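Side-chain contacts in alpha-L-rhamnosidase (Streptomyces avermitilis, PDB 3W5M), which hydrolyses terminal, non-reducing alpha-L-rhamnose residues from rhamnosides such as naringin, rutin, hesperidin and the arabinogalactan-protein gum arabic: residues 609-612 and 613-617; 847-851 and 852-856; 860-864 and 865-869; 874-878 and 879-883; 884-887 and 888-892. All blocks are in the same frame, centred on the assembly; numbering follows the deposited sequence.

How the contacts relate
All five contacts lie in the glycosidase domain, an (alpha/alpha)6-barrel, on the same side of the chain's centre. Contact 1 comes first along the chain, on helix 607-622; over 200 residues later, contacts 2 to 5 follow between 847 and 892. Contacts 2 and 3 share helix 854-863, and 3 and 4 helix 867-875. Centres of contacts 1 and 5, and of 4 and 5, are 10 Å apart; the centre of contact 3 lies farthest out, about 26 Å from that of contact 5. Contact 4 touches contacts 2 and 5, and contacts 4 and 5 both pack on contact 1. Of the five, only contact 2 brings side chains within about 4 Å of those of rhamnose-binding residues.

Contact 1: 609-612 and 613-617; sequences LNKL and HSNIT
Lys611 and Asn615 meet one turn apart on helix 607-622, where Lys611 CE comes within 3.5 Å of Asn615 OD1. The lysine leaves with CG anti to the backbone N (chi1 -172°) and then bends at chi2 (54°), which leads CD and CE past the amide oxygen. A water completes the link: it accepts from Lys611 NZ at 3.2 Å, is hydrogen-bonded to Ser614 OG, and probably donates to Asn615 OD1 at 2.8 Å. Asn615 ND2 turns the other way, to a weak hydrogen bond with Ser890 O. Were a leucine to stand at Asn615, that water would probably lose one acceptor and Ser890 O its amide donor. Leu612 supplies the apolar side: its CG lies 4.2 Å from Ile616 CD1, and both residues pack on Met926 of helix 923-929. His613 uses its backbone here, its N donating to Leu609 O at 3.0 Å with an N-H...O angle of 170°. Its imidazole departs from the turn, and ND1 is hydrogen-bonded to Tyr927 OH. The helix is thus two-sided: a water-bridged ammonium and amide on one flank, aliphatic carbons buried among the barrel helices on another.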
loop_
_atom_site.group_PDB
_atom_site.type_symbol
_atom_site.label_atom_id
_atom_site.label_comp_id
_atom_site.label_asym_id
_atom_site.label_seq_id
_atom_site.Cartn_x
_atom_site.Cartn_y
_atom_site.Cartn_z
ATOM N N LEU A 609 -21.428 -1.495 16.010
ATOM C CA LEU A 609 -21.276 -0.654 14.821
ATOM C C LEU A 609 -20.067 0.219 14.973
ATOM O O LEU A 609 -19.407 0.539 13.982
ATOM C CB LEU A 609 -22.505 0.205 14.551
ATOM C CG LEU A 609 -23.796 -0.531 14.218
ATOM C CD1 LEU A 609 -24.849 0.542 13.969
ATOM C CD2 LEU A 609 -23.671 -1.516 13.061
ATOM N N ASN A 610 -19.793 0.626 16.204
ATOM C CA ASN A 610 -18.596 1.399 16.481
ATOM C C ASN A 610 -17.342 0.576 16.185
ATOM O O ASN A 610 -16.352 1.113 15.659
ATOM C CB ASN A 610 -18.621 1.937 17.903
ATOM C CG ASN A 610 -19.847 2.815 18.168
ATOM O OD1 ASN A 610 -20.472 3.344 17.240
ATOM N ND2 ASN A 610 -20.193 2.966 19.427
ATOM N N LYS A 611 -17.400 -0.721 16.506
ATOM C CA LYS A 611 -16.318 -1.662 16.164
ATOM C C LYS A 611 -16.177 -1.869 14.661
ATOM O O LYS A 611 -15.056 -1.893 14.118
ATOM C CB LYS A 611 -16.509 -3.012 16.875
ATOM C CG LYS A 611 -15.329 -3.962 16.716
ATOM C CD LYS A 611 -14.038 -3.293 17.164
ATOM C CE LYS A 611 -12.935 -4.312 17.356
ATOM N NZ LYS A 611 -11.692 -3.625 17.836
ATOM N N LEU A 612 -17.309 -2.008 13.972
ATOM C CA LEU A 612 -17.292 -2.137 12.548
ATOM C C LEU A 612 -16.573 -0.939 11.859
ATOM O O LEU A 612 -15.685 -1.136 10.991
ATOM C CB LEU A 612 -18.729 -2.311 12.005
ATOM C CG LEU A 612 -18.833 -2.497 10.502
ATOM C CD1 LEU A 612 -18.002 -3.673 10.009
ATOM C CD2 LEU A 612 -20.309 -2.675 10.119
ATOM N N HIS A 613 -16.942 0.271 12.266
ATOM C CA HIS A 613 -16.305 1.499 11.803
ATOM C C HIS A 613 -14.789 1.503 12.108
ATOM O O HIS A 613 -13.987 1.772 11.214
ATOM C CB HIS A 613 -16.964 2.701 12.436
ATOM C CG HIS A 613 -16.219 3.973 12.229
ATOM N ND1 HIS A 613 -16.116 4.588 10.996
ATOM C CD2 HIS A 613 -15.539 4.752 13.102
ATOM C CE1 HIS A 613 -15.407 5.693 11.127
ATOM N NE2 HIS A 613 -15.045 5.816 12.392
ATOM N N SER A 614 -14.408 1.177 13.344
ATOM C CA SER A 614 -12.981 1.052 13.686
ATOM C C SER A 614 -12.268 0.078 12.728
ATOM O O SER A 614 -11.199 0.401 12.183
ATOM C CB SER A 614 -12.807 0.578 15.128
ATOM O OG SER A 614 -11.419 0.592 15.464
ATOM N N ASN A 615 -12.872 -1.080 12.487
ATOM C CA ASN A 615 -12.293 -2.113 11.619
ATOM C C ASN A 615 -12.119 -1.637 10.178
ATOM O O ASN A 615 -11.103 -1.921 9.530
ATOM C CB ASN A 615 -13.103 -3.409 11.676
ATOM C CG ASN A 615 -13.030 -4.102 13.037
ATOM O OD1 ASN A 615 -12.448 -3.584 14.001
ATOM N ND2 ASN A 615 -13.624 -5.280 13.120
ATOM N N ILE A 616 -13.131 -0.939 9.673
ATOM C CA ILE A 616 -13.046 -0.286 8.362
ATOM C C ILE A 616 -11.817 0.646 8.245
ATOM O O ILE A 616 -11.086 0.556 7.267
ATOM C CB ILE A 616 -14.342 0.499 8.040
ATOM C CG1 ILE A 616 -15.492 -0.495 7.838
ATOM C CG2 ILE A 616 -14.168 1.343 6.773
ATOM C CD1 ILE A 616 -16.866 0.139 7.917
ATOM N N THR A 617 -11.641 1.530 9.216
ATOM C CA THR A 617 -10.549 2.524 9.192
ATOM C C THR A 617 -9.216 1.835 9.367
ATOM O O THR A 617 -8.203 2.298 8.839
ATOM C CB THR A 617 -10.707 3.667 10.216
ATOM O OG1 THR A 617 -10.544 3.177 11.562
ATOM C CG2 THR A 617 -12.090 4.362 10.071
HETATM O O HOH W 1 -10.417 -2.091 15.308
#

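Contact 2: 847-851 and 852-856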
loop_
_atom_site.group_PDB
_atom_site.type_symbol
_atom_site.label_atom_id
_atom_site.label_comp_id
_atom_site.label_asym_id
_atom_site.label_seq_id
_atom_site.Cartn_x
_atom_site.Cartn_y
_atom_site.Cartn_z
ATOM N N LEU A 847 -26.951 -11.974 3.933
ATOM C CA LEU A 847 -26.480 -11.659 2.603
ATOM C C LEU A 847 -25.839 -12.879 1.942
ATOM O O LEU A 847 -25.474 -13.836 2.612
ATOM C CB LEU A 847 -25.475 -10.488 2.665
ATOM C CG LEU A 847 -24.167 -10.653 3.451
ATOM C CD1 LEU A 847 -23.130 -11.449 2.652
ATOM C CD2 LEU A 847 -23.637 -9.276 3.800
ATOM N N SER A 848 -25.675 -12.836 0.633
ATOM C CA SER A 848 -24.942 -13.881 -0.051
ATOM C C SER A 848 -23.946 -13.295 -1.049
ATOM O O SER A 848 -23.304 -14.015 -1.815
ATOM C CB SER A 848 -25.913 -14.809 -0.773
ATOM O OG SER A 848 -26.404 -14.138 -1.909
ATOM N N THR A 849 -23.813 -11.980 -1.025
ATOM C CA THR A 849 -23.041 -11.267 -2.051
ATOM C C THR A 849 -21.523 -11.381 -1.850
ATOM O O THR A 849 -21.064 -11.413 -0.702
ATOM C CB THR A 849 -23.415 -9.769 -2.030
ATOM O OG1 THR A 849 -23.378 -9.283 -0.681
ATOM C CG2 THR A 849 -24.850 -9.599 -2.528
ATOM N N GLY A 850 -20.781 -11.374 -2.953
ATOM C CA GLY A 850 -19.294 -11.253 -2.955
ATOM C C GLY A 850 -18.771 -9.811 -3.087
ATOM O O GLY A 850 -19.455 -8.863 -2.698
ATOM N N PHE A 851 -17.562 -9.664 -3.647
ATOM C CA PHE A 851 -16.887 -8.360 -3.759
ATOM C C PHE A 851 -17.654 -7.276 -4.479
ATOM O O PHE A 851 -17.638 -6.130 -4.041
ATOM C CB PHE A 851 -15.507 -8.502 -4.430
ATOM C CG PHE A 851 -14.412 -8.902 -3.466
ATOM C CD1 PHE A 851 -14.699 -9.664 -2.330
ATOM C CD2 PHE A 851 -13.108 -8.511 -3.690
ATOM C CE1 PHE A 851 -13.701 -10.031 -1.427
ATOM C CE2 PHE A 851 -12.092 -8.877 -2.801
ATOM C CZ PHE A 851 -12.392 -9.644 -1.670
ATOM N N LEU A 852 -18.323 -7.647 -5.567
ATOM C CA LEU A 852 -18.986 -6.676 -6.442
ATOM C C LEU A 852 -20.406 -6.322 -5.997
ATOM O O LEU A 852 -20.828 -5.165 -6.111
ATOM C CB LEU A 852 -18.995 -7.191 -7.869
ATOM C CG LEU A 852 -17.673 -7.328 -8.601
ATOM C CD1 LEU A 852 -17.983 -7.809 -10.011
ATOM C CD2 LEU A 852 -16.940 -5.991 -8.621
ATOM N N GLY A 853 -21.125 -7.321 -5.490
ATOM C CA GLY A 853 -22.448 -7.113 -4.902
ATOM C C GLY A 853 -22.493 -6.419 -3.564
ATOM O O GLY A 853 -23.377 -5.599 -3.333
ATOM N N THR A 854 -21.556 -6.729 -2.664
ATOM C CA THR A 854 -21.617 -6.202 -1.294
ATOM C C THR A 854 -21.660 -4.669 -1.137
ATOM O O THR A 854 -22.440 -4.178 -0.341
ATOM C CB THR A 854 -20.521 -6.821 -0.390
ATOM O OG1 THR A 854 -20.743 -8.237 -0.325
ATOM C CG2 THR A 854 -20.542 -6.236 1.048
ATOM N N PRO A 855 -20.811 -3.918 -1.882
ATOM C CA PRO A 855 -20.797 -2.465 -1.676
ATOM C C PRO A 855 -22.108 -1.792 -2.064
ATOM O O PRO A 855 -22.417 -0.723 -1.548
ATOM C CB PRO A 855 -19.664 -1.992 -2.604
ATOM C CG PRO A 855 -19.561 -3.017 -3.648
ATOM C CD PRO A 855 -19.904 -4.319 -2.971
ATOM N N ARG A 856 -22.871 -2.432 -2.955
ATOM C CA ARG A 856 -24.125 -1.855 -3.464
ATOM C C ARG A 856 -25.381 -2.411 -2.781
ATOM O O ARG A 856 -26.490 -1.930 -3.017
ATOM C CB ARG A 856 -24.196 -2.040 -5.002
ATOM C CG ARG A 856 -23.018 -1.422 -5.766
ATOM C CD ARG A 856 -22.977 -1.772 -7.252
ATOM N NE ARG A 856 -21.873 -1.085 -7.946
ATOM C CZ ARG A 856 -21.955 0.119 -8.520
ATOM N NH1 ARG A 856 -23.097 0.799 -8.520
ATOM N NH2 ARG A 856 -20.883 0.653 -9.100
#
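The turn leading into helix 854-863 of the (alpha/alpha)6-barrel is closed by Thr854, which folds back onto Gly850 and Thr849. Gly850 O accepts twice from this one residue: from Thr854 N at 3.0 Å, nearly along the C=O axis, and from Thr854 OG1 at 2.8 Å, tilted 34° from the carbonyl plane. Thr854 OG1 lies anti to its own carbonyl carbon (chi1 -61°), which turns the hydroxyl back toward the preceding turn. It also accepts a hydrogen bond from Thr849 OG1 at 2.9 Å, so two hydroxyls and a carbonyl form a directed chain. Asp746 fixes the same turn from outside by taking the N-H groups of Gly850 and Gly853. The turn borders the sugar site: the Phe851 side chain is about 4 Å from that of Asp643, and the Leu852 side chain about 4 Å from that of Trp695, both rhamnose-binding residues. Phe851 O is buried without a polar partner; Pro855, having no N-H, meets it with CD at 3.1 Å.

Contact 3: 860-864 and 865-869; sequences VLTDT and GHTDV
Thr862 and Thr867 form the close polar side of this turn, their side chains side by side and pointing the same way, with OG1 to OG1 at 3.0 Å. Either hydroxyl could be the donor; Thr862 OG1 is also hydrogen-bonded to Trp925 NE1. The buried apolar side is Leu861 against Val869, crossing at about a right angle, with Leu861 CD1 and CD2 both 3.9 Å from Val869 CG1. That CG1 stands anti to the backbone N (chi1 173°), which aims it at the fork of the leucine. Toward solvent the turn is looser. The His866 ring, partly exposed, has Thr864 OG1 at its edge, 3.5 Å from His866 CD2, while the hydroxyl itself donates to Val860 O at 2.8 Å. Thr864 N reaches the same carbonyl from the opposite face. A water donates to Thr862 O at 2.7 Å and is also hydrogen-bonded to Thr867 OG1. Exposed Gly865 has a positive phi of 87°, at which a CB would jam against Thr864 O. His866 N donates to Leu861 O at 2.7 Å and Gly865 N to Thr862 O at 3.2 Å, the 6-to-1 and 5-to-2 bonds of a Schellman motif terminating helix 854-863 before helix 867-875.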
loop_
_atom_site.group_PDB
_atom_site.type_symbol
_atom_site.label_atom_id
_atom_site.label_comp_id
_atom_site.label_asym_id
_atom_site.label_seq_id
_atom_site.Cartn_x
_atom_site.Cartn_y
_atom_site.Cartn_z
ATOM N N VAL A 860 -28.878 -0.249 -2.331
ATOM C CA VAL A 860 -30.021 -0.702 -3.153
ATOM C C VAL A 860 -31.248 -1.012 -2.288
ATOM O O VAL A 860 -32.373 -0.594 -2.614
ATOM C CB VAL A 860 -29.629 -1.890 -4.033
ATOM C CG1 VAL A 860 -30.841 -2.679 -4.493
ATOM C CG2 VAL A 860 -28.821 -1.410 -5.227
ATOM N N LEU A 861 -31.033 -1.716 -1.179
ATOM C CA LEU A 861 -32.105 -2.000 -0.224
ATOM C C LEU A 861 -32.772 -0.706 0.272
ATOM O O LEU A 861 -33.988 -0.631 0.337
ATOM C CB LEU A 861 -31.607 -2.866 0.951
ATOM C CG LEU A 861 -31.334 -4.346 0.677
ATOM C CD1 LEU A 861 -30.667 -4.972 1.896
ATOM C CD2 LEU A 861 -32.626 -5.093 0.351
ATOM N N THR A 862 -31.972 0.308 0.588
ATOM C CA THR A 862 -32.499 1.582 1.046
ATOM C C THR A 862 -33.199 2.336 -0.084
ATOM O O THR A 862 -34.239 2.966 0.148
ATOM C CB THR A 862 -31.406 2.481 1.660
ATOM O OG1 THR A 862 -31.156 2.083 3.014
ATOM C CG2 THR A 862 -31.858 3.949 1.684
ATOM N N ASP A 863 -32.644 2.262 -1.290
ATOM C CA ASP A 863 -33.200 2.997 -2.435
ATOM C C ASP A 863 -34.589 2.511 -2.777
ATOM O O ASP A 863 -35.418 3.276 -3.247
ATOM C CB ASP A 863 -32.362 2.807 -3.691
ATOM C CG ASP A 863 -31.085 3.612 -3.689
ATOM O OD1 ASP A 863 -30.919 4.554 -2.873
ATOM O OD2 ASP A 863 -30.230 3.282 -4.539
ATOM N N THR A 864 -34.817 1.219 -2.576
ATOM C CA THR A 864 -36.060 0.582 -2.990
ATOM C C THR A 864 -37.053 0.479 -1.825
ATOM O O THR A 864 -38.054 -0.227 -1.925
ATOM C CB THR A 864 -35.784 -0.810 -3.599
ATOM O OG1 THR A 864 -34.965 -1.579 -2.701
ATOM C CG2 THR A 864 -35.069 -0.690 -4.936
ATOM N N GLY A 865 -36.768 1.168 -0.724
ATOM C CA GLY A 865 -37.704 1.249 0.404
ATOM C C GLY A 865 -37.605 0.134 1.439
ATOM O O GLY A 865 -38.568 -0.135 2.181
ATOM N N HIS A 866 -36.434 -0.496 1.512
ATOM C CA HIS A 866 -36.189 -1.569 2.472
ATOM C C HIS A 866 -35.034 -1.315 3.439
ATOM O O HIS A 866 -34.225 -2.216 3.673
ATOM C CB HIS A 866 -35.952 -2.872 1.729
ATOM C CG HIS A 866 -37.063 -3.244 0.799
ATOM N ND1 HIS A 866 -38.314 -3.622 1.246
ATOM C CD2 HIS A 866 -37.106 -3.323 -0.551
ATOM C CE1 HIS A 866 -39.079 -3.909 0.208
ATOM N NE2 HIS A 866 -38.371 -3.734 -0.894
ATOM N N THR A 867 -34.973 -0.102 3.994
ATOM C CA THR A 867 -34.002 0.248 5.027
ATOM C C THR A 867 -34.085 -0.693 6.229
ATOM O O THR A 867 -33.059 -1.053 6.798
ATOM C CB THR A 867 -34.139 1.723 5.468
ATOM O OG1 THR A 867 -33.736 2.551 4.375
ATOM C CG2 THR A 867 -33.226 2.054 6.676
ATOM N N ASP A 868 -35.303 -1.095 6.601
ATOM C CA ASP A 868 -35.502 -2.046 7.701
ATOM C C ASP A 868 -34.757 -3.377 7.488
ATOM O O ASP A 868 -34.166 -3.906 8.431
ATOM C CB ASP A 868 -36.999 -2.278 7.969
ATOM C CG ASP A 868 -37.737 -2.853 6.764
ATOM O OD1 ASP A 868 -37.193 -2.837 5.638
ATOM O OD2 ASP A 868 -38.872 -3.327 6.952
ATOM N N VAL A 869 -34.790 -3.882 6.256
ATOM C CA VAL A 869 -34.045 -5.063 5.819
ATOM C C VAL A 869 -32.532 -4.801 5.821
ATOM O O VAL A 869 -31.735 -5.684 6.143
ATOM C CB VAL A 869 -34.475 -5.485 4.407
ATOM C CG1 VAL A 869 -33.597 -6.599 3.848
ATOM C CG2 VAL A 869 -35.936 -5.930 4.410
HETATM O O HOH W 2 -35.731 2.496 2.351
#

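Contact 4: 874-878 and 879-883; sequences LHQRT and FPSWG
Hydrogen bonding here centres on Ser881, whose OG donates to Thr878 O at 2.9 Å from 54° out of the carbonyl plane. With OG held between the backbone N and the carbonyl carbon (chi1 67°), the same oxygen also accepts from Tyr884 N, capping the start of helix 883-887. Gln876 OE1 braces the loop by accepting from Thr878 N at 3.3 Å, while Gln876 NE2 goes to Trp845 O. Water mediates a further link: it accepts from Gly883 N at 2.9 Å and probably donates to the carbonyls of Leu874 and Gln876. A CA-H...O contact runs from Gly883 CA to Gln876 O at 3.5 Å. Carbon contacts are Gln876 CG with Ser881 CB at 3.7 Å and, apolar but looser, Leu874 CD1 with Trp882 CE3 at 4.4 Å. Pro880, after a cis peptide bond, lays its CD over a face of the Phe879 ring. The loop joins helices 867-875 and 883-887, and Trp882 packs on Leu612 of helix 607-622 and on Thr854 and Leu858 of helix 854-863.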
loop_
_atom_site.group_PDB
_atom_site.type_symbol
_atom_site.label_atom_id
_atom_site.label_comp_id
_atom_site.label_asym_id
_atom_site.label_seq_id
_atom_site.Cartn_x
_atom_site.Cartn_y
_atom_site.Cartn_z
ATOM N N LEU A 874 -27.357 -5.511 8.649
ATOM C CA LEU A 874 -26.291 -4.774 9.324
ATOM C C LEU A 874 -26.033 -5.303 10.739
ATOM O O LEU A 874 -24.875 -5.465 11.140
ATOM C CB LEU A 874 -26.562 -3.257 9.343
ATOM C CG LEU A 874 -25.400 -2.423 9.898
ATOM C CD1 LEU A 874 -24.266 -2.325 8.886
ATOM C CD2 LEU A 874 -25.882 -1.033 10.305
ATOM N N HIS A 875 -27.111 -5.577 11.478
ATOM C CA HIS A 875 -27.022 -5.988 12.887
ATOM C C HIS A 875 -26.882 -7.498 13.067
ATOM O O HIS A 875 -26.710 -7.974 14.196
ATOM C CB HIS A 875 -28.252 -5.516 13.662
ATOM C CG HIS A 875 -28.287 -4.046 13.900
ATOM N ND1 HIS A 875 -27.262 -3.370 14.526
ATOM C CD2 HIS A 875 -29.228 -3.121 13.606
ATOM C CE1 HIS A 875 -27.567 -2.087 14.597
ATOM N NE2 HIS A 875 -28.759 -1.913 14.056
ATOM N N GLN A 876 -26.967 -8.226 11.961
ATOM C CA GLN A 876 -26.837 -9.682 11.947
ATOM C C GLN A 876 -25.508 -10.124 12.579
ATOM O O GLN A 876 -24.451 -9.568 12.258
ATOM C CB GLN A 876 -26.941 -10.168 10.505
ATOM C CG GLN A 876 -26.856 -11.667 10.272
ATOM C CD GLN A 876 -27.946 -12.467 10.986
ATOM O OE1 GLN A 876 -27.825 -12.781 12.178
ATOM N NE2 GLN A 876 -29.004 -12.823 10.251
ATOM N N ARG A 877 -25.558 -11.103 13.483
ATOM C CA ARG A 877 -24.341 -11.581 14.178
ATOM C C ARG A 877 -23.907 -12.987 13.739
ATOM O O ARG A 877 -22.759 -13.407 13.947
ATOM C CB ARG A 877 -24.522 -11.510 15.692
ATOM C CG ARG A 877 -24.531 -10.090 16.258
ATOM C CD ARG A 877 -24.789 -10.095 17.758
ATOM N NE ARG A 877 -23.829 -10.944 18.460
ATOM C CZ ARG A 877 -23.950 -11.353 19.716
ATOM N NH1 ARG A 877 -25.003 -10.993 20.441
ATOM N NH2 ARG A 877 -23.019 -12.137 20.246
ATOM N N THR A 878 -24.812 -13.735 13.124
ATOM C CA THR A 878 -24.480 -15.096 12.734
ATOM C C THR A 878 -23.936 -15.094 11.321
ATOM O O THR A 878 -24.151 -14.139 10.585
ATOM C CB THR A 878 -25.699 -16.049 12.864
ATOM O OG1 THR A 878 -26.781 -15.521 12.089
ATOM C CG2 THR A 878 -26.131 -16.163 14.326
ATOM N N PHE A 879 -23.222 -16.152 10.941
ATOM C CA PHE A 879 -22.573 -16.238 9.606
ATOM C C PHE A 879 -23.542 -16.452 8.416
ATOM O O PHE A 879 -24.503 -17.210 8.554
ATOM C CB PHE A 879 -21.513 -17.354 9.603
ATOM C CG PHE A 879 -21.017 -17.719 8.228
ATOM C CD1 PHE A 879 -21.669 -18.687 7.465
ATOM C CD2 PHE A 879 -19.906 -17.081 7.679
ATOM C CE1 PHE A 879 -21.237 -18.998 6.177
ATOM C CE2 PHE A 879 -19.477 -17.388 6.392
ATOM C CZ PHE A 879 -20.134 -18.346 5.642
ATOM N N PRO A 880 -23.288 -15.807 7.235
ATOM C CA PRO A 880 -22.314 -14.724 6.935
ATOM C C PRO A 880 -22.848 -13.338 7.284
ATOM O O PRO A 880 -24.056 -13.070 7.145
ATOM C CB PRO A 880 -22.105 -14.854 5.425
ATOM C CG PRO A 880 -23.392 -15.419 4.923
ATOM C CD PRO A 880 -23.834 -16.383 5.986
ATOM N N SER A 881 -21.961 -12.471 7.760
ATOM C CA SER A 881 -22.342 -11.133 8.204
ATOM C C SER A 881 -21.082 -10.323 8.532
ATOM O O SER A 881 -19.978 -10.860 8.470
ATOM C CB SER A 881 -23.288 -11.189 9.407
ATOM O OG SER A 881 -22.663 -11.708 10.580
ATOM N N TRP A 882 -21.257 -9.036 8.821
ATOM C CA TRP A 882 -20.191 -8.212 9.360
ATOM C C TRP A 882 -20.002 -8.512 10.850
ATOM O O TRP A 882 -18.894 -8.388 11.390
ATOM C CB TRP A 882 -20.464 -6.708 9.101
ATOM C CG TRP A 882 -20.465 -6.380 7.613
ATOM C CD1 TRP A 882 -19.374 -6.276 6.793
ATOM C CD2 TRP A 882 -21.611 -6.148 6.773
ATOM N NE1 TRP A 882 -19.768 -6.008 5.501
ATOM C CE2 TRP A 882 -21.132 -5.929 5.459
ATOM C CE3 TRP A 882 -22.993 -6.113 7.003
ATOM C CZ2 TRP A 882 -21.992 -5.673 4.370
ATOM C CZ3 TRP A 882 -23.840 -5.859 5.928
ATOM C CH2 TRP A 882 -23.336 -5.642 4.632
ATOM N N GLY A 883 -21.091 -8.905 11.517
ATOM C CA GLY A 883 -21.075 -9.157 12.942
ATOM C C GLY A 883 -20.325 -10.445 13.270
ATOM O O GLY A 883 -19.654 -10.535 14.297
HETATM O O HOH W 3 -23.577 -7.801 10.459
#

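Contact 5: 884-887 and 888-892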
loop_
_atom_site.group_PDB
_atom_site.type_symbol
_atom_site.label_atom_id
_atom_site.label_comp_id
_atom_site.label_asym_id
_atom_site.label_seq_id
_atom_site.Cartn_x
_atom_site.Cartn_y
_atom_site.Cartn_z
ATOM N N TYR A 884 -20.448 -11.433 12.394
ATOM C CA TYR A 884 -19.826 -12.732 12.632
ATOM C C TYR A 884 -18.309 -12.592 12.926
ATOM O O TYR A 884 -17.870 -13.027 13.978
ATOM C CB TYR A 884 -20.116 -13.683 11.483
ATOM C CG TYR A 884 -19.313 -14.962 11.501
ATOM C CD1 TYR A 884 -19.631 -16.015 12.385
ATOM C CD2 TYR A 884 -18.231 -15.122 10.643
ATOM C CE1 TYR A 884 -18.886 -17.191 12.387
ATOM C CE2 TYR A 884 -17.478 -16.283 10.643
ATOM C CZ TYR A 884 -17.802 -17.315 11.512
ATOM O OH TYR A 884 -17.018 -18.464 11.471
ATOM N N PRO A 885 -17.534 -11.943 12.021
ATOM C CA PRO A 885 -16.081 -11.794 12.274
ATOM C C PRO A 885 -15.763 -10.962 13.493
ATOM O O PRO A 885 -14.817 -11.287 14.213
ATOM C CB PRO A 885 -15.551 -11.143 10.984
ATOM C CG PRO A 885 -16.544 -11.536 9.943
ATOM C CD PRO A 885 -17.883 -11.526 10.649
ATOM N N ILE A 886 -16.569 -9.930 13.753
ATOM C CA ILE A 886 -16.406 -9.086 14.934
ATOM C C ILE A 886 -16.545 -9.886 16.233
ATOM O O ILE A 886 -15.772 -9.668 17.190
ATOM C CB ILE A 886 -17.341 -7.865 14.911
ATOM C CG1 ILE A 886 -16.994 -7.005 13.680
ATOM C CG2 ILE A 886 -17.218 -7.081 16.210
ATOM C CD1 ILE A 886 -17.750 -5.692 13.565
ATOM N N ASP A 887 -17.514 -10.801 16.260
ATOM C CA ASP A 887 -17.692 -11.691 17.419
ATOM C C ASP A 887 -16.501 -12.649 17.613
ATOM O O ASP A 887 -16.236 -13.082 18.743
ATOM C CB ASP A 887 -19.027 -12.451 17.341
ATOM C CG ASP A 887 -20.224 -11.563 17.663
ATOM O OD1 ASP A 887 -20.032 -10.466 18.237
ATOM O OD2 ASP A 887 -21.374 -11.964 17.345
ATOM N N LYS A 888 -15.779 -12.933 16.522
ATOM C CA LYS A 888 -14.552 -13.733 16.571
ATOM C C LYS A 888 -13.295 -12.899 16.823
ATOM O O LYS A 888 -12.185 -13.385 16.611
ATOM C CB LYS A 888 -14.365 -14.565 15.299
ATOM C CG LYS A 888 -15.557 -15.422 14.908
ATOM C CD LYS A 888 -15.696 -16.648 15.783
ATOM C CE LYS A 888 -15.321 -17.910 15.029
ATOM N NZ LYS A 888 -16.432 -18.398 14.176
ATOM N N GLY A 889 -13.469 -11.654 17.263
ATOM C CA GLY A 889 -12.351 -10.793 17.637
ATOM C C GLY A 889 -11.670 -10.059 16.479
ATOM O O GLY A 889 -10.569 -9.531 16.660
ATOM N N SER A 890 -12.315 -10.007 15.302
ATOM C CA SER A 890 -11.741 -9.248 14.152
ATOM C C SER A 890 -11.479 -7.798 14.527
ATOM O O SER A 890 -12.246 -7.192 15.275
ATOM C CB SER A 890 -12.625 -9.336 12.897
ATOM O OG SER A 890 -13.797 -8.549 13.041
ATOM N N THR A 891 -10.370 -7.247 14.029
ATOM C CA THR A 891 -10.087 -5.831 14.207
ATOM C C THR A 891 -9.855 -5.158 12.837
ATOM O O THR A 891 -9.476 -3.997 12.780
ATOM C CB THR A 891 -8.858 -5.605 15.115
ATOM O OG1 THR A 891 -7.784 -6.398 14.611
ATOM C CG2 THR A 891 -9.162 -6.022 16.608
ATOM N N THR A 892 -10.025 -5.923 11.765
ATOM C CA THR A 892 -9.934 -5.454 10.385
ATOM C C THR A 892 -10.990 -6.235 9.627
ATOM O O THR A 892 -11.685 -7.057 10.234
ATOM C CB THR A 892 -8.565 -5.726 9.740
ATOM O OG1 THR A 892 -8.191 -7.109 9.909
ATOM C CG2 THR A 892 -7.490 -4.820 10.322
HETATM O O HOH W 4 -13.897 -7.818 17.353
#
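Lys888 curls back over Tyr884, one turn earlier in the chain. Its CB starts 3.5 Å from Pro885 O. CG, the next atom, lies 3.5 Å from Tyr884 O and over one face of the tyrosine ring. Bends at chi2 (-75°), chi3 and chi4 then carry the chain round toward the phenol, bringing Lys888 CE to 4.0 Å from Tyr884 OH. At the tip, Lys888 NZ donates to Tyr884 OH at 2.8 Å and lies 3.2 Å from Tyr884 CZ, above the plane of the ring near its hydroxyl end. The phenol oxygen is also hydrogen-bonded to Ile900 O, so it links the lysine to the loop at Ile900. With an alanine in place of Lys888, the phenol would be likely to lose its ammonium donor and the ring the methylene laid over that face. The backbone beside this side chain is a Schellman motif ending helix 883-887: Gly889, at a phi of 83°, donates its N-H to Ile886 O, and Ser890 N donates to Pro885 O at 3.0 Å. Ser890 OG lies 3.6 Å from Ile886 CG1 and 3.1 Å from Pro885 O. Outside the turn, a single water donates to both Ile886 O and Ser890 O.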